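Local coordinates for protein GCN5-related N-acetyltransferase (Anabaena variabilis, PDB 2OZG) that binds coenzyme A and, as a member of the GNAT family, probably transfers acetyl groups to amines, possibly those of aminoglycosides, at residues 129-134 and 287-292. Sequence-based numbering, arbitrary orientation.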
ATOM      1  N   ALA A 129     -31.462 -22.826  -8.275  1.00 34.44           N
ATOM      2  CA  ALA A 129     -32.776 -22.971  -7.648  1.00 30.91           C
ATOM      3  C   ALA A 129     -33.760 -21.873  -8.003  1.00 32.68           C
ATOM      4  O   ALA A 129     -34.798 -21.724  -7.316  1.00 34.30           O
ATOM      5  CB  ALA A 129     -32.614 -23.056  -6.121  1.00 31.16           C
ATOM      6  N   GLY A 130     -33.405 -21.067  -9.007  1.00 31.44           N
ATOM      7  CA  GLY A 130     -34.255 -19.965  -9.467  1.00 30.82           C
ATOM      8  C   GLY A 130     -34.183 -18.590  -8.856  1.00 29.56           C
ATOM      9  O   GLY A 130     -35.060 -17.744  -9.170  1.00 30.89           O
ATOM     10  N   TYR A 131     -33.197 -18.359  -7.980  1.00 33.47           N
ATOM     11  CA  TYR A 131     -32.917 -17.011  -7.440  1.00 31.55           C
ATOM     12  C   TYR A 131     -32.204 -16.216  -8.523  1.00 30.69           C
ATOM     13  O   TYR A 131     -31.428 -16.780  -9.295  1.00 27.62           O
ATOM     14  CB  TYR A 131     -31.990 -17.038  -6.201  1.00 29.38           C
ATOM     15  CG  TYR A 131     -32.645 -17.506  -4.924  1.00 29.76           C
ATOM     16  CD1 TYR A 131     -32.772 -18.836  -4.637  1.00 28.09           C
ATOM     17  CD2 TYR A 131     -33.119 -16.589  -3.995  1.00 27.46           C
ATOM     18  CE1 TYR A 131     -33.424 -19.263  -3.512  1.00 26.98           C
ATOM     19  CE2 TYR A 131     -33.745 -17.003  -2.819  1.00 27.74           C
ATOM     20  CZ  TYR A 131     -33.896 -18.318  -2.584  1.00 21.50           C
ATOM     21  OH  TYR A 131     -34.509 -18.747  -1.423  1.00 33.54           O
ATOM     22  N   GLU A 132     -32.430 -14.892  -8.540  1.00 29.64           N
ATOM     23  CA  GLU A 132     -31.689 -14.034  -9.454  1.00 31.13           C
ATOM     24  C   GLU A 132     -31.403 -12.683  -8.864  1.00 29.77           C
ATOM     25  O   GLU A 132     -32.098 -12.227  -7.989  1.00 34.01           O
ATOM     26  CB  GLU A 132     -32.427 -13.869 -10.794  1.00 30.18           C
ATOM     27  CG  GLU A 132     -31.632 -13.145 -11.941  1.00 34.01           C
ATOM     28  CD  GLU A 132     -30.250 -13.781 -12.227  1.00 36.46           C
ATOM     29  OE1 GLU A 132     -29.273 -13.409 -11.542  1.00 37.52           O
ATOM     30  OE2 GLU A 132     -30.146 -14.620 -13.136  1.00 31.86           O
ATOM     31  N   GLN A 133     -30.353 -12.028  -9.357  1.00 33.66           N
ATOM     32  CA  GLN A 133     -30.084 -10.652  -8.943  1.00 33.86           C
ATOM     33  C   GLN A 133     -31.354  -9.856  -9.025  1.00 32.38           C
ATOM     34  O   GLN A 133     -32.067  -9.910 -10.021  1.00 31.90           O
ATOM     35  CB  GLN A 133     -29.027 -10.005  -9.819  1.00 32.29           C
ATOM     36  CG  GLN A 133     -27.690 -10.733  -9.774  1.00 30.85           C
ATOM     37  CD  GLN A 133     -26.622  -9.955 -10.475  1.00 37.76           C
ATOM     38  OE1 GLN A 133     -26.943  -9.074 -11.265  1.00 36.88           O
ATOM     39  NE2 GLN A 133     -25.324 -10.240 -10.153  1.00 29.31           N
ATOM     40  N   ALA A 134     -31.650  -9.098  -7.968  1.00 31.62           N
ATOM     41  CA  ALA A 134     -32.905  -8.427  -7.901  1.00 32.78           C
ATOM     42  C   ALA A 134     -32.901  -7.108  -7.134  1.00 34.39           C
ATOM     43  O   ALA A 134     -33.880  -6.372  -7.204  1.00 33.82           O
ATOM     44  CB  ALA A 134     -33.927  -9.367  -7.286  1.00 35.84           C
HETATM   45  N   MSE A 287     -30.425 -11.383  -4.088  1.00 30.63           N
HETATM   46  CA  MSE A 287     -31.195 -12.135  -5.009  1.00 30.03           C
HETATM   47  C   MSE A 287     -32.541 -12.420  -4.495  1.00 31.83           C
HETATM   48  O   MSE A 287     -32.755 -12.504  -3.281  1.00 34.08           O
HETATM   49  CB  MSE A 287     -30.474 -13.427  -5.260  1.00 30.50           C
HETATM   50  CG  MSE A 287     -29.162 -13.305  -6.007  1.00 33.37           C
HETATM   51 SE   MSE A 287     -28.390 -15.074  -6.448  0.75 34.66          SE
HETATM   52  CE  MSE A 287     -27.898 -14.769  -8.353  1.00 44.90           C
ATOM     53  N   LEU A 288     -33.455 -12.659  -5.419  1.00 33.20           N
ATOM     54  CA  LEU A 288     -34.866 -12.956  -5.091  1.00 30.24           C
ATOM     55  C   LEU A 288     -35.362 -14.179  -5.858  1.00 29.74           C
ATOM     56  O   LEU A 288     -35.004 -14.387  -7.013  1.00 32.69           O
ATOM     57  CB  LEU A 288     -35.736 -11.737  -5.478  1.00 33.86           C
ATOM     58  CG  LEU A 288     -37.234 -11.813  -5.083  1.00 33.70           C
ATOM     59  CD1 LEU A 288     -37.801 -10.557  -4.444  1.00 36.41           C
ATOM     60  CD2 LEU A 288     -38.096 -12.256  -6.293  1.00 34.74           C
ATOM     61  N   ARG A 289     -36.188 -14.983  -5.196  1.00 32.44           N
ATOM     62  CA  ARG A 289     -36.820 -16.098  -5.816  1.00 31.36           C
ATOM     63  C   ARG A 289     -38.318 -15.829  -5.807  1.00 33.14           C
ATOM     64  O   ARG A 289     -38.910 -15.524  -4.749  1.00 31.65           O
ATOM     65  CB  ARG A 289     -36.512 -17.394  -5.045  1.00 30.12           C
ATOM     66  CG  ARG A 289     -36.351 -18.664  -5.976  1.00 28.19           C
ATOM     67  CD  ARG A 289     -37.609 -19.175  -6.626  1.00 35.60           C
ATOM     68  NE  ARG A 289     -37.285 -20.374  -7.407  1.00 36.57           N
ATOM     69  CZ  ARG A 289     -38.159 -21.064  -8.118  1.00 33.93           C
ATOM     70  NH1 ARG A 289     -39.434 -20.682  -8.179  1.00 35.07           N
ATOM     71  NH2 ARG A 289     -37.752 -22.103  -8.817  1.00 33.38           N
ATOM     72  N   ILE A 290     -38.935 -15.886  -6.976  1.00 34.77           N
ATOM     73  CA  ILE A 290     -40.405 -15.864  -7.050  1.00 34.17           C
ATOM     74  C   ILE A 290     -40.865 -17.266  -6.702  1.00 33.87           C
ATOM     75  O   ILE A 290     -40.717 -18.195  -7.485  1.00 31.85           O
ATOM     76  CB  ILE A 290     -40.888 -15.481  -8.448  1.00 34.77           C
ATOM     77  CG1 ILE A 290     -40.333 -14.099  -8.836  1.00 34.98           C
ATOM     78  CG2 ILE A 290     -42.429 -15.605  -8.552  1.00 27.46           C
ATOM     79  CD1 ILE A 290     -41.055 -12.876  -8.280  1.00 31.32           C
ATOM     80  N   VAL A 291     -41.383 -17.426  -5.495  1.00 32.91           N
ATOM     81  CA  VAL A 291     -41.826 -18.722  -5.020  1.00 30.50           C
ATOM     82  C   VAL A 291     -43.233 -19.088  -5.557  1.00 34.63           C
ATOM     83  O   VAL A 291     -43.503 -20.250  -5.936  1.00 32.83           O
ATOM     84  CB  VAL A 291     -41.811 -18.765  -3.484  1.00 28.13           C
ATOM     85  CG1 VAL A 291     -42.338 -20.114  -2.965  1.00 29.63           C
ATOM     86  CG2 VAL A 291     -40.395 -18.495  -2.952  1.00 31.15           C
ATOM     87  N   ASN A 292     -44.115 -18.082  -5.589  1.00 32.79           N
ATOM     88  CA  ASN A 292     -45.474 -18.216  -6.157  1.00 31.93           C
ATOM     89  C   ASN A 292     -45.772 -17.054  -7.119  1.00 33.36           C
ATOM     90  O   ASN A 292     -45.898 -15.901  -6.701  1.00 29.13           O
ATOM     91  CB  ASN A 292     -46.507 -18.300  -5.061  1.00 28.44           C
ATOM     92  CG  ASN A 292     -47.860 -18.673  -5.600  1.00 38.56           C
ATOM     93  OD1 ASN A 292     -48.475 -17.942  -6.382  1.00 31.91           O
ATOM     94  ND2 ASN A 292     -48.307 -19.839  -5.227  1.00 38.50           N
TER
HETATM   95  O   HOH W   1     -37.331 -16.320  -9.297  1.00 29.89           O
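Y131 and R289 meet across an antiparallel β pairing that joins strand 132-143 to strand 279-290, from the two GNAT-family regions of the chain. E132 and L288 form a hydrogen-bonded pair, each backbone N donating to the other's O. CB of R289 sits 3.5 Å from the centroid of the Y131 ring and 10° off its normal, a CH-π contact over the face. From there the arginine bends at chi2 and runs past G130, the C-prime residue of the Schellman motif ending helix 123-128, and its guanidinium stands 78° from the ring plane. NE donates a hydrogen bond to A129 O at 2.8 Å (N-H...O 164°), in the guanidinium plane and on a carbonyl lone pair; the NH2 bond to this oxygen is weak. NH1 bonds to I290 O and forms a salt bridge with D316, which together with the A129 bond should hold the rotation of the group. An alanine in place of R289 would probably leave A129 O without the NE donor and D316 without this cationic partner. Beside the E132–L288 pair, A134 CB presses tightly on L288 CB at 3.5 Å. A water accepts from I290 N and donates to G130 O, its oxygen 2.7 Å from G130 O.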